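Local coordinates for TarM (Staphylococcus aureus subsp. aureus 21178, PDB 4X7R), which is a group 1 glycosyl transferase of the GT-B clan, with two parallel-sheet domains and an added antiparallel sheet, and holds uridine-5'-diphosphate in this structure, at residues V321-R326 / F352-E357; F393-S398 / P418-D423; T330-L335 / T399-G404. The protein carries 1 engineered substitution. One frame throughout, in Å; residues are numbered along the deposited sequence.

Interaction 1 of 3, residues V321-R326 / F352-E357; sequences VGHISR and FHIYGE. With UDP (uridine-5'-diphosphate), chain E; SGN (2-deoxy-6-O-sulfo-2-(sulfoamino)-alpha-D-glucopyranose), chain C; 3YW ((2S)-2,3-dihydroxypropyl 2-acetamido-2-deoxy-alpha-D-glucopyranoside), chain F.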
# COMPACT_ATOMS: atom_id res chain seq x y z
N VAL A 321 4.92 -7.50 -24.66
CA VAL A 321 5.12 -6.21 -24.01
C VAL A 321 4.46 -6.33 -22.64
O VAL A 321 3.28 -6.67 -22.55
CB VAL A 321 4.59 -5.01 -24.83
CG1 VAL A 321 4.72 -3.71 -24.05
CG2 VAL A 321 5.32 -4.90 -26.16
N GLY A 322 5.23 -6.09 -21.59
CA GLY A 322 4.74 -6.20 -20.23
C GLY A 322 4.45 -4.89 -19.54
O GLY A 322 5.01 -3.85 -19.90
N HIS A 323 3.58 -4.94 -18.52
CA HIS A 323 3.20 -3.80 -17.68
C HIS A 323 2.73 -4.36 -16.34
O HIS A 323 1.71 -5.04 -16.29
CB HIS A 323 2.12 -2.94 -18.36
CG HIS A 323 1.81 -1.67 -17.62
ND1 HIS A 323 2.30 -0.46 -18.04
CD2 HIS A 323 1.05 -1.48 -16.53
CE1 HIS A 323 1.85 0.43 -17.17
NE2 HIS A 323 1.10 -0.14 -16.24
N ILE A 324 3.51 -4.11 -15.27
CA ILE A 324 3.22 -4.57 -13.91
C ILE A 324 3.07 -3.36 -13.00
O ILE A 324 4.07 -2.69 -12.71
CB ILE A 324 4.31 -5.55 -13.36
CG1 ILE A 324 4.59 -6.74 -14.33
CG2 ILE A 324 3.94 -6.06 -11.97
CD1 ILE A 324 5.93 -7.50 -14.03
N SER A 325 1.83 -3.06 -12.54
CA SER A 325 1.57 -1.93 -11.64
C SER A 325 0.25 -2.05 -10.89
O SER A 325 -0.54 -2.97 -11.15
CB SER A 325 1.55 -0.62 -12.45
OG SER A 325 0.34 -0.47 -13.17
N ARG A 326 -0.01 -1.08 -9.97
CA ARG A 326 -1.30 -0.89 -9.32
C ARG A 326 -2.12 -0.30 -10.48
O ARG A 326 -1.60 0.55 -11.22
CB ARG A 326 -1.20 0.18 -8.22
CG ARG A 326 -0.47 -0.23 -6.97
CD ARG A 326 -0.50 0.90 -5.94
NE ARG A 326 0.23 2.08 -6.40
CZ ARG A 326 -0.26 3.31 -6.45
NH1 ARG A 326 -1.50 3.56 -6.04
NH2 ARG A 326 0.49 4.32 -6.89
N PHE A 352 0.27 -7.87 -25.25
CA PHE A 352 0.41 -6.95 -24.13
C PHE A 352 -0.14 -7.63 -22.89
O PHE A 352 -1.33 -7.97 -22.83
CB PHE A 352 -0.29 -5.60 -24.41
CG PHE A 352 0.40 -4.71 -25.43
CD1 PHE A 352 0.29 -4.98 -26.79
CD2 PHE A 352 1.13 -3.60 -25.03
CE1 PHE A 352 0.93 -4.17 -27.74
CE2 PHE A 352 1.76 -2.78 -25.98
CZ PHE A 352 1.66 -3.07 -27.32
N HIS A 353 0.76 -7.89 -21.91
CA HIS A 353 0.44 -8.54 -20.64
C HIS A 353 0.40 -7.48 -19.55
O HIS A 353 1.44 -6.91 -19.21
CB HIS A 353 1.48 -9.61 -20.28
CG HIS A 353 1.43 -10.86 -21.11
ND1 HIS A 353 2.05 -12.02 -20.69
CD2 HIS A 353 0.85 -11.08 -22.32
CE1 HIS A 353 1.83 -12.90 -21.65
NE2 HIS A 353 1.11 -12.39 -22.64
N ILE A 354 -0.80 -7.21 -19.02
CA ILE A 354 -0.99 -6.20 -17.99
C ILE A 354 -1.33 -6.85 -16.66
O ILE A 354 -2.40 -7.44 -16.52
CB ILE A 354 -2.01 -5.10 -18.44
CG1 ILE A 354 -1.68 -4.55 -19.86
CG2 ILE A 354 -2.09 -3.96 -17.40
CD1 ILE A 354 -2.71 -3.62 -20.46
N TYR A 355 -0.41 -6.74 -15.68
CA TYR A 355 -0.58 -7.30 -14.34
C TYR A 355 -0.96 -6.25 -13.33
O TYR A 355 -0.53 -5.09 -13.44
CB TYR A 355 0.70 -8.01 -13.88
CG TYR A 355 0.97 -9.32 -14.59
CD1 TYR A 355 1.68 -9.35 -15.79
CD2 TYR A 355 0.54 -10.53 -14.05
CE1 TYR A 355 1.94 -10.56 -16.43
CE2 TYR A 355 0.80 -11.74 -14.69
CZ TYR A 355 1.50 -11.75 -15.88
OH TYR A 355 1.77 -12.93 -16.52
N GLY A 356 -1.72 -6.67 -12.33
CA GLY A 356 -2.16 -5.82 -11.23
C GLY A 356 -3.66 -5.75 -11.07
O GLY A 356 -4.40 -6.39 -11.82
N GLU A 357 -4.11 -5.00 -10.06
CA GLU A 357 -5.52 -4.77 -9.74
C GLU A 357 -5.68 -3.32 -9.30
O GLU A 357 -4.70 -2.70 -8.87
CB GLU A 357 -5.98 -5.68 -8.60
CG GLU A 357 -5.91 -7.17 -8.90
CD GLU A 357 -6.15 -8.04 -7.70
OE1 GLU A 357 -6.02 -7.56 -6.55
OE2 GLU A 357 -6.48 -9.23 -7.92
N1 UDP E . 3.65 -5.13 -8.03
C2 UDP E . 3.63 -6.51 -7.91
N3 UDP E . 2.62 -7.14 -8.60
C4 UDP E . 1.64 -6.55 -9.37
C5 UDP E . 1.70 -5.11 -9.42
C6 UDP E . 2.68 -4.46 -8.76
O2 UDP E . 4.43 -7.13 -7.23
O4 UDP E . 0.82 -7.26 -9.98
C1' UDP E . 4.83 -4.44 -7.46
C2' UDP E . 5.98 -4.24 -8.45
O2' UDP E . 6.82 -5.38 -8.50
C3' UDP E . 6.70 -3.03 -7.85
C4' UDP E . 5.56 -2.23 -7.23
O4' UDP E . 4.45 -3.14 -7.05
O3' UDP E . 7.74 -3.32 -6.91
C5' UDP E . 5.12 -1.03 -8.03
O5' UDP E . 6.15 -0.03 -7.86
PA UDP E . 6.20 1.39 -8.62
O1A UDP E . 7.21 2.25 -7.95
O2A UDP E . 6.57 1.15 -10.09
O3A UDP E . 4.78 2.04 -8.53
PB UDP E . 3.79 2.33 -7.31
O1B UDP E . 4.58 2.72 -6.09
O2B UDP E . 2.95 1.09 -7.00
O3B UDP E . 2.89 3.49 -7.68
C1 SGN C . -2.57 4.94 -1.31
C2 SGN C . -3.06 4.56 -2.73
C3 SGN C . -3.29 3.02 -2.88
C4 SGN C . -2.10 2.21 -2.33
C5 SGN C . -1.66 2.71 -0.93
C6 SGN C . -0.43 1.96 -0.42
N2 SGN C . -4.29 5.30 -3.06
O3 SGN C . -3.48 2.67 -4.26
O4 SGN C . -2.43 0.81 -2.25
O5 SGN C . -1.38 4.16 -0.95
O6 SGN C . 0.62 2.14 -1.37
S1 SGN C . -3.97 6.60 -4.16
O1S SGN C . -3.51 6.02 -5.50
O2S SGN C . -2.88 7.53 -3.60
O3S SGN C . -5.28 7.38 -4.33
S2 SGN C . 1.28 0.94 -2.03
O4S SGN C . 2.17 1.50 -3.16
O5S SGN C . 0.27 -0.03 -2.62
O6S SGN C . 2.11 0.25 -0.95
O3A 3YW F . 0.74 7.15 -2.53
C4A 3YW F . 3.54 4.81 -3.38
C5A 3YW F . 2.29 5.63 -3.56
O5 3YW F . 6.53 4.87 -4.08
C6A 3YW F . 1.96 6.46 -2.34
C5 3YW F . 7.41 4.06 -4.87
C6 3YW F . 8.48 3.55 -3.92
C4 3YW F . 7.94 4.90 -6.03
O6 3YW F . 9.19 4.60 -3.30
C3 3YW F . 6.77 5.24 -6.94
O4 3YW F . 8.91 4.17 -6.76
O3 3YW F . 7.18 6.05 -8.05
O7 3YW F . 4.32 8.06 -7.37
C7 3YW F . 3.88 6.93 -7.55
C8 3YW F . 2.71 6.68 -8.46
N2 3YW F . 4.40 5.85 -6.97
C2 3YW F . 5.62 5.89 -6.18
C1 3YW F . 5.38 5.35 -4.76
O1 3YW F . 4.24 4.55 -4.59
O2 3YW F . 1.20 4.76 -3.85

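Interaction 2 of 3, residues F393-S398 / P418-D423; sequences FKLVVS and PVVAFD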
# COMPACT_ATOMS: atom_id res chain seq x y z
N PHE A 393 8.56 -11.24 -20.78
CA PHE A 393 8.46 -10.02 -21.59
C PHE A 393 9.71 -9.73 -22.40
O PHE A 393 10.82 -9.96 -21.91
CB PHE A 393 8.09 -8.79 -20.73
CG PHE A 393 7.04 -8.93 -19.65
CD1 PHE A 393 5.87 -9.64 -19.87
CD2 PHE A 393 7.18 -8.25 -18.44
CE1 PHE A 393 4.88 -9.74 -18.88
CE2 PHE A 393 6.19 -8.34 -17.45
CZ PHE A 393 5.05 -9.09 -17.67
N LYS A 394 9.54 -9.21 -23.62
CA LYS A 394 10.64 -8.79 -24.51
C LYS A 394 11.07 -7.36 -24.10
O LYS A 394 12.26 -7.02 -24.13
CB LYS A 394 10.17 -8.82 -25.98
CG LYS A 394 11.29 -8.53 -26.98
CD LYS A 394 10.95 -9.04 -28.36
CE LYS A 394 12.16 -8.97 -29.26
NZ LYS A 394 11.93 -9.69 -30.53
N LEU A 395 10.08 -6.54 -23.70
CA LEU A 395 10.25 -5.17 -23.22
C LEU A 395 9.10 -4.79 -22.30
O LEU A 395 8.07 -5.48 -22.25
CB LEU A 395 10.43 -4.15 -24.37
CG LEU A 395 9.25 -3.96 -25.32
CD1 LEU A 395 8.66 -2.58 -25.19
CD2 LEU A 395 9.67 -4.20 -26.72
N VAL A 396 9.27 -3.69 -21.58
CA VAL A 396 8.29 -3.17 -20.65
C VAL A 396 7.94 -1.74 -21.07
O VAL A 396 8.73 -1.04 -21.71
CB VAL A 396 8.76 -3.34 -19.18
CG1 VAL A 396 8.08 -2.38 -18.21
CG2 VAL A 396 8.59 -4.79 -18.72
N VAL A 397 6.71 -1.33 -20.78
CA VAL A 397 6.21 -0.03 -21.16
C VAL A 397 5.70 0.75 -19.94
O VAL A 397 5.20 0.15 -18.98
CB VAL A 397 5.15 -0.22 -22.28
CG1 VAL A 397 3.91 -0.95 -21.75
CG2 VAL A 397 4.79 1.09 -22.93
N SER A 398 5.85 2.10 -19.97
CA SER A 398 5.33 2.99 -18.94
C SER A 398 4.67 4.20 -19.58
O SER A 398 5.33 4.96 -20.28
CB SER A 398 6.43 3.44 -17.98
OG SER A 398 5.87 4.35 -17.03
N PRO A 418 14.17 -3.95 -21.49
CA PRO A 418 14.23 -2.49 -21.68
C PRO A 418 12.87 -1.82 -21.54
O PRO A 418 11.84 -2.43 -21.78
CB PRO A 418 14.83 -2.33 -23.09
CG PRO A 418 14.52 -3.61 -23.79
CD PRO A 418 14.46 -4.69 -22.74
N VAL A 419 12.90 -0.56 -21.09
CA VAL A 419 11.70 0.24 -20.86
C VAL A 419 11.51 1.29 -21.96
O VAL A 419 12.47 1.94 -22.38
CB VAL A 419 11.72 0.90 -19.45
CG1 VAL A 419 10.45 1.70 -19.19
CG2 VAL A 419 11.92 -0.15 -18.37
N VAL A 420 10.25 1.44 -22.41
CA VAL A 420 9.75 2.49 -23.30
C VAL A 420 8.78 3.29 -22.37
O VAL A 420 7.74 2.78 -21.94
CB VAL A 420 9.10 1.94 -24.60
CG1 VAL A 420 8.69 3.09 -25.52
CG2 VAL A 420 10.07 1.01 -25.34
N ALA A 421 9.21 4.48 -21.93
CA ALA A 421 8.50 5.28 -20.97
C ALA A 421 8.31 6.72 -21.37
O ALA A 421 9.18 7.31 -22.01
CB ALA A 421 9.24 5.23 -19.64
N PHE A 422 7.19 7.33 -20.91
CA PHE A 422 6.97 8.76 -21.11
C PHE A 422 7.98 9.48 -20.19
O PHE A 422 8.13 9.08 -19.03
CB PHE A 422 5.52 9.17 -20.77
CG PHE A 422 4.47 8.82 -21.80
CD1 PHE A 422 4.77 8.82 -23.16
CD2 PHE A 422 3.16 8.55 -21.42
CE1 PHE A 422 3.78 8.52 -24.12
CE2 PHE A 422 2.17 8.25 -22.37
CZ PHE A 422 2.49 8.25 -23.72
N ASP A 423 8.73 10.47 -20.73
CA ASP A 423 9.71 11.25 -19.97
C ASP A 423 8.94 12.21 -19.04
O ASP A 423 8.55 13.30 -19.46
CB ASP A 423 10.68 12.03 -20.90
CG ASP A 423 11.90 12.59 -20.17
OD1 ASP A 423 11.90 12.62 -18.92
OD2 ASP A 423 12.86 13.01 -20.85
O HOH W 1 6.33 7.05 -17.73

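Interaction 3 of 3, residues T330-L335 / T399-G404; sequences TKRIDL and TSQYEG. With 3YW ((2S)-2,3-dihydroxypropyl 2-acetamido-2-deoxy-alpha-D-glucopyranoside), chain F; UDP (uridine-5'-diphosphate), chain E.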
# COMPACT_ATOMS: atom_id res chain seq x y z
N THR A 330 -3.15 7.44 -12.34
CA THR A 330 -1.85 8.05 -12.66
C THR A 330 -0.97 7.24 -13.61
O THR A 330 -0.12 7.80 -14.29
CB THR A 330 -1.11 8.51 -11.42
OG1 THR A 330 -0.86 7.38 -10.62
CG2 THR A 330 -1.87 9.56 -10.63
N LYS A 331 -1.21 5.91 -13.66
CA LYS A 331 -0.48 4.97 -14.51
C LYS A 331 -0.91 5.09 -15.97
O LYS A 331 -0.19 4.63 -16.86
CB LYS A 331 -0.62 3.53 -13.99
CG LYS A 331 -0.16 3.33 -12.54
CD LYS A 331 1.35 3.46 -12.35
CE LYS A 331 1.67 3.48 -10.88
NZ LYS A 331 3.12 3.67 -10.63
N ARG A 332 -2.07 5.76 -16.22
CA ARG A 332 -2.63 6.01 -17.55
C ARG A 332 -2.60 4.78 -18.45
O ARG A 332 -2.08 4.83 -19.57
CB ARG A 332 -1.98 7.24 -18.24
CG ARG A 332 -2.30 8.58 -17.58
CD ARG A 332 -3.79 8.94 -17.50
NE ARG A 332 -4.46 8.96 -18.81
CZ ARG A 332 -4.50 10.02 -19.61
NH1 ARG A 332 -3.90 11.15 -19.26
NH2 ARG A 332 -5.13 9.95 -20.77
N ILE A 333 -3.16 3.66 -17.94
CA ILE A 333 -3.26 2.39 -18.67
C ILE A 333 -4.19 2.58 -19.88
O ILE A 333 -4.04 1.87 -20.88
CB ILE A 333 -3.60 1.20 -17.72
CG1 ILE A 333 -2.54 1.11 -16.59
CG2 ILE A 333 -3.66 -0.13 -18.49
CD1 ILE A 333 -2.98 0.53 -15.31
N ASP A 334 -5.06 3.62 -19.84
CA ASP A 334 -5.94 4.00 -20.96
C ASP A 334 -5.08 4.43 -22.13
O ASP A 334 -5.39 4.06 -23.26
CB ASP A 334 -6.94 5.11 -20.55
CG ASP A 334 -6.32 6.41 -20.07
OD1 ASP A 334 -5.64 6.39 -19.01
OD2 ASP A 334 -6.56 7.46 -20.70
N LEU A 335 -3.94 5.13 -21.86
CA LEU A 335 -2.98 5.55 -22.88
C LEU A 335 -2.20 4.35 -23.41
O LEU A 335 -1.88 4.30 -24.59
CB LEU A 335 -2.03 6.66 -22.40
CG LEU A 335 -2.62 8.09 -22.32
CD1 LEU A 335 -1.59 9.07 -21.77
CD2 LEU A 335 -3.07 8.58 -23.69
N THR A 399 3.36 4.34 -19.35
CA THR A 399 2.55 5.48 -19.82
C THR A 399 2.24 6.38 -18.62
O THR A 399 1.51 7.35 -18.76
CB THR A 399 1.26 5.01 -20.54
OG1 THR A 399 0.60 4.01 -19.76
CG2 THR A 399 1.53 4.50 -21.93
N SER A 400 2.79 6.05 -17.45
CA SER A 400 2.58 6.79 -16.20
C SER A 400 2.89 8.27 -16.35
O SER A 400 3.86 8.64 -17.02
CB SER A 400 3.41 6.18 -15.07
OG SER A 400 3.02 6.77 -13.84
N GLN A 401 2.04 9.12 -15.77
CA GLN A 401 2.19 10.58 -15.85
C GLN A 401 2.89 11.15 -14.62
O GLN A 401 3.36 12.29 -14.68
CB GLN A 401 0.83 11.27 -16.07
CG GLN A 401 0.23 11.03 -17.46
CD GLN A 401 0.69 11.97 -18.53
OE1 GLN A 401 1.21 13.06 -18.28
NE2 GLN A 401 0.45 11.58 -19.78
N TYR A 402 2.88 10.41 -13.50
CA TYR A 402 3.51 10.90 -12.27
C TYR A 402 4.18 9.75 -11.51
O TYR A 402 3.56 8.70 -11.30
CB TYR A 402 2.49 11.61 -11.34
CG TYR A 402 1.54 12.56 -12.03
CD1 TYR A 402 1.87 13.90 -12.22
CD2 TYR A 402 0.30 12.13 -12.49
CE1 TYR A 402 1.00 14.79 -12.86
CE2 TYR A 402 -0.57 13.00 -13.16
CZ TYR A 402 -0.22 14.32 -13.33
OH TYR A 402 -1.08 15.17 -13.98
N GLU A 403 5.43 9.95 -11.06
CA GLU A 403 6.15 8.98 -10.25
C GLU A 403 7.06 9.72 -9.27
O GLU A 403 7.43 10.89 -9.50
CB GLU A 403 7.02 8.02 -11.12
CG GLU A 403 6.31 7.07 -12.07
CD GLU A 403 5.41 6.03 -11.42
OE1 GLU A 403 5.61 5.73 -10.22
OE2 GLU A 403 4.51 5.52 -12.12
N GLY A 404 7.44 9.01 -8.24
CA GLY A 404 8.47 9.42 -7.30
C GLY A 404 9.78 8.89 -7.83
O GLY A 404 10.81 9.57 -7.79
O3A 3YW F . 0.74 7.15 -2.53
C4A 3YW F . 3.54 4.81 -3.38
C5A 3YW F . 2.29 5.63 -3.56
O5 3YW F . 6.53 4.87 -4.08
C6A 3YW F . 1.96 6.46 -2.34
C5 3YW F . 7.41 4.06 -4.87
C6 3YW F . 8.48 3.55 -3.92
C4 3YW F . 7.94 4.90 -6.03
O6 3YW F . 9.19 4.60 -3.30
C3 3YW F . 6.77 5.24 -6.94
O4 3YW F . 8.91 4.17 -6.76
O3 3YW F . 7.18 6.05 -8.05
O7 3YW F . 4.32 8.06 -7.37
C7 3YW F . 3.88 6.93 -7.55
C8 3YW F . 2.71 6.68 -8.46
N2 3YW F . 4.40 5.85 -6.97
C2 3YW F . 5.62 5.89 -6.18
C1 3YW F . 5.38 5.35 -4.76
O1 3YW F . 4.24 4.55 -4.59
O2 3YW F . 1.20 4.76 -3.85
N1 UDP E . 3.65 -5.13 -8.03
C2 UDP E . 3.63 -6.51 -7.91
N3 UDP E . 2.62 -7.14 -8.60
C4 UDP E . 1.64 -6.55 -9.37
C5 UDP E . 1.70 -5.11 -9.42
C6 UDP E . 2.68 -4.46 -8.76
O2 UDP E . 4.43 -7.13 -7.23
O4 UDP E . 0.82 -7.26 -9.98
C1' UDP E . 4.83 -4.44 -7.46
C2' UDP E . 5.98 -4.24 -8.45
O2' UDP E . 6.82 -5.38 -8.50
C3' UDP E . 6.70 -3.03 -7.85
C4' UDP E . 5.56 -2.23 -7.23
O4' UDP E . 4.45 -3.14 -7.05
O3' UDP E . 7.74 -3.32 -6.91
C5' UDP E . 5.12 -1.03 -8.03
O5' UDP E . 6.15 -0.03 -7.86
PA UDP E . 6.20 1.39 -8.62
O1A UDP E . 7.21 2.25 -7.95
O2A UDP E . 6.57 1.15 -10.09
O3A UDP E . 4.78 2.04 -8.53
PB UDP E . 3.79 2.33 -7.31
O1B UDP E . 4.58 2.72 -6.09
O2B UDP E . 2.95 1.09 -7.00
O3B UDP E . 2.89 3.49 -7.68
O HOH W 2 1.57 6.82 -11.41

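Interaction 1 of 3, residues V321-R326 / F352-E357
Val-321 lies over one face of the Phe-352 ring, offset toward the rim: its CB makes a CH-pi contact 4.0 Å from the Phe-352 ring centroid, and the two side chains run side by side. The guanidinium of Arg-326 is surrounded by ligand atoms instead, with O2 of 3YW over one face and UDP O3B and SGN O3 at its edge. Val-321 and Phe-352 belong to a parallel strand pair, 321-324 with 352-355, joined through helix 333-346 in a beta-alpha-beta crossover; Arg-326 follows the end of the first strand. The strands are laced by backbone bonds, the shortest from Tyr-355 N to His-323 O at 2.8 Å, the last from Ser-325 N to Tyr-355 O. His-323 and Ile-354 share the Val-321 side and face helix 333-346. On the other side Ile-324 CG1 rests 4.1 Å from Tyr-355 CB, while its CG2, anti to the backbone N, reaches the uracil at 3.5 Å from UDP C4. Past the strands, Arg-326 bends at chi3 (-65°), which places NE 3.0 Å from UDP O2B. Its NH2 donates to UDP O3B at 2.7 Å and its NH1 to SGN O3 at 2.8 Å. NE and NH2 thus hold the terminal phosphate and NH1 holds SGN O3 and O1S; the positive guanidinium probably offsets the negative phosphate and sulfo groups around it.

Interaction 2 of 3, residues F393-S398 / P418-D423
Val-420 O takes the shortest polar bond of this contact, from Ser-398 N at 2.8 Å, and is also approached by Val-397 through its CA and its CG2. It belongs to the ladder of a parallel strand pair, 395-398 with 419-422, the two strands of a beta-alpha-beta unit whose crossover is helix 407-414, in a Rossmann-like sheet of the GT-B fold. Val-396 bonds through both its N and its O: its N donates almost straight to Pro-418 O (2.9 Å, N-H...O angle 173°), and its O accepts from Val-420 N. Phe-422 N closes the series on Ser-398 O at 3.1 Å. The strand axes run nearly parallel, 7° apart.

Side chains, mostly apolar, cover both sides of the ladder. Leu-395 has CG between its backbone N and carbonyl carbon (chi1 65°), and its CD1 meets Val-420 CG2 at 3.9 Å, the two side chains crossing at a slant; helix 446-457 packs on this side against Leu-395, Val-397 and Val-420. Nearer the start, Leu-395 CB lies against Pro-418, touching its O and, more loosely, its CG. The other side carries Val-396, Val-419, Ser-398 and Ala-421, and is met by helix 407-414 through Met-409, Ala-412 and Met-413. Here Ser-398 CB and Ala-421 CB abut at 3.7 Å, a close fit of two small residues. Before the strand, Lys-394 leads its amine away from Pro-418, to a salt bridge with Asp-460 and to the backbone oxygens of Val-457 and Thr-317. At the far end a water sits 2.8 Å from Ser-398 OG and donates to Phe-422 O at 3.0 Å.

Interaction 3 of 3, residues T330-L335 / T399-G404
Lys-331 bends at chi2 (-69°) and then runs extended to NZ, while Glu-403 bends at its own chi2 (-64°); the two side chains cross at about a right angle and meet in a salt bridge, Lys-331 NZ to Glu-403 OE2 at 2.8 Å on the syn lone pair. OE2 takes a second bond on its anti side, from Ser-400 OG at 2.6 Å, so the carboxylate is held by its own loop as well as by the lysine. Its other oxygen, OE1, accepts from 3YW O3 at 2.7 Å, and Gly-404 N donates to that same hydroxyl oxygen. Lys-331 NZ continues to UDP, with bonds to O3A and, at 3.0 Å, to O3B; its positive charge probably offsets the negative charge of the phosphates.

Behind this polar centre one backbone bond joins the segments: Gln-401 N donates to Thr-330 O at 2.9 Å. Thr-399 OG1 lies close to both Lys-331 O and Arg-332 O. Arg-332, the N-cap residue of helix 333-346, lays CG 3.5 Å from Gln-401 CG and grips Asp-334 side-on through NE and NH2. Leu-335 CD1 covers the centre of that guanidinium, and Leu-335 CB packs on Thr-399. At the outer end Thr-330 CG2 touches Tyr-402 CD2 at 3.8 Å.

Glu-403, which bonds 3YW, and Glu-411, which bonds UDP, have the spacing of the E-x7-E motif of group 1 glycosyl transferases, here in the ligand cleft of a GT-B fold.

The three contacts share one domain, with centres 11 to 12 Å apart. Interactions 1 and 2 lie in a single six-stranded parallel sheet, where strands 320-324 and 395-398 are neighbours; Gly-322 N lies 3.0 Å from Leu-395 O, a probable hydrogen bond joining the two pairs. Along the chain they come in series, interaction 1 first. Interaction 3 crosses both: its first segment enters helix 333-346 within the crossover of interaction 1, and its second follows directly on strand 395-398 of interaction 2, packing on Phe-422. Interactions 1 and 3 both touch UDP and 3YW, so these strands' C-terminal ends and following loops form part of the binding site, while interaction 2 lies further away.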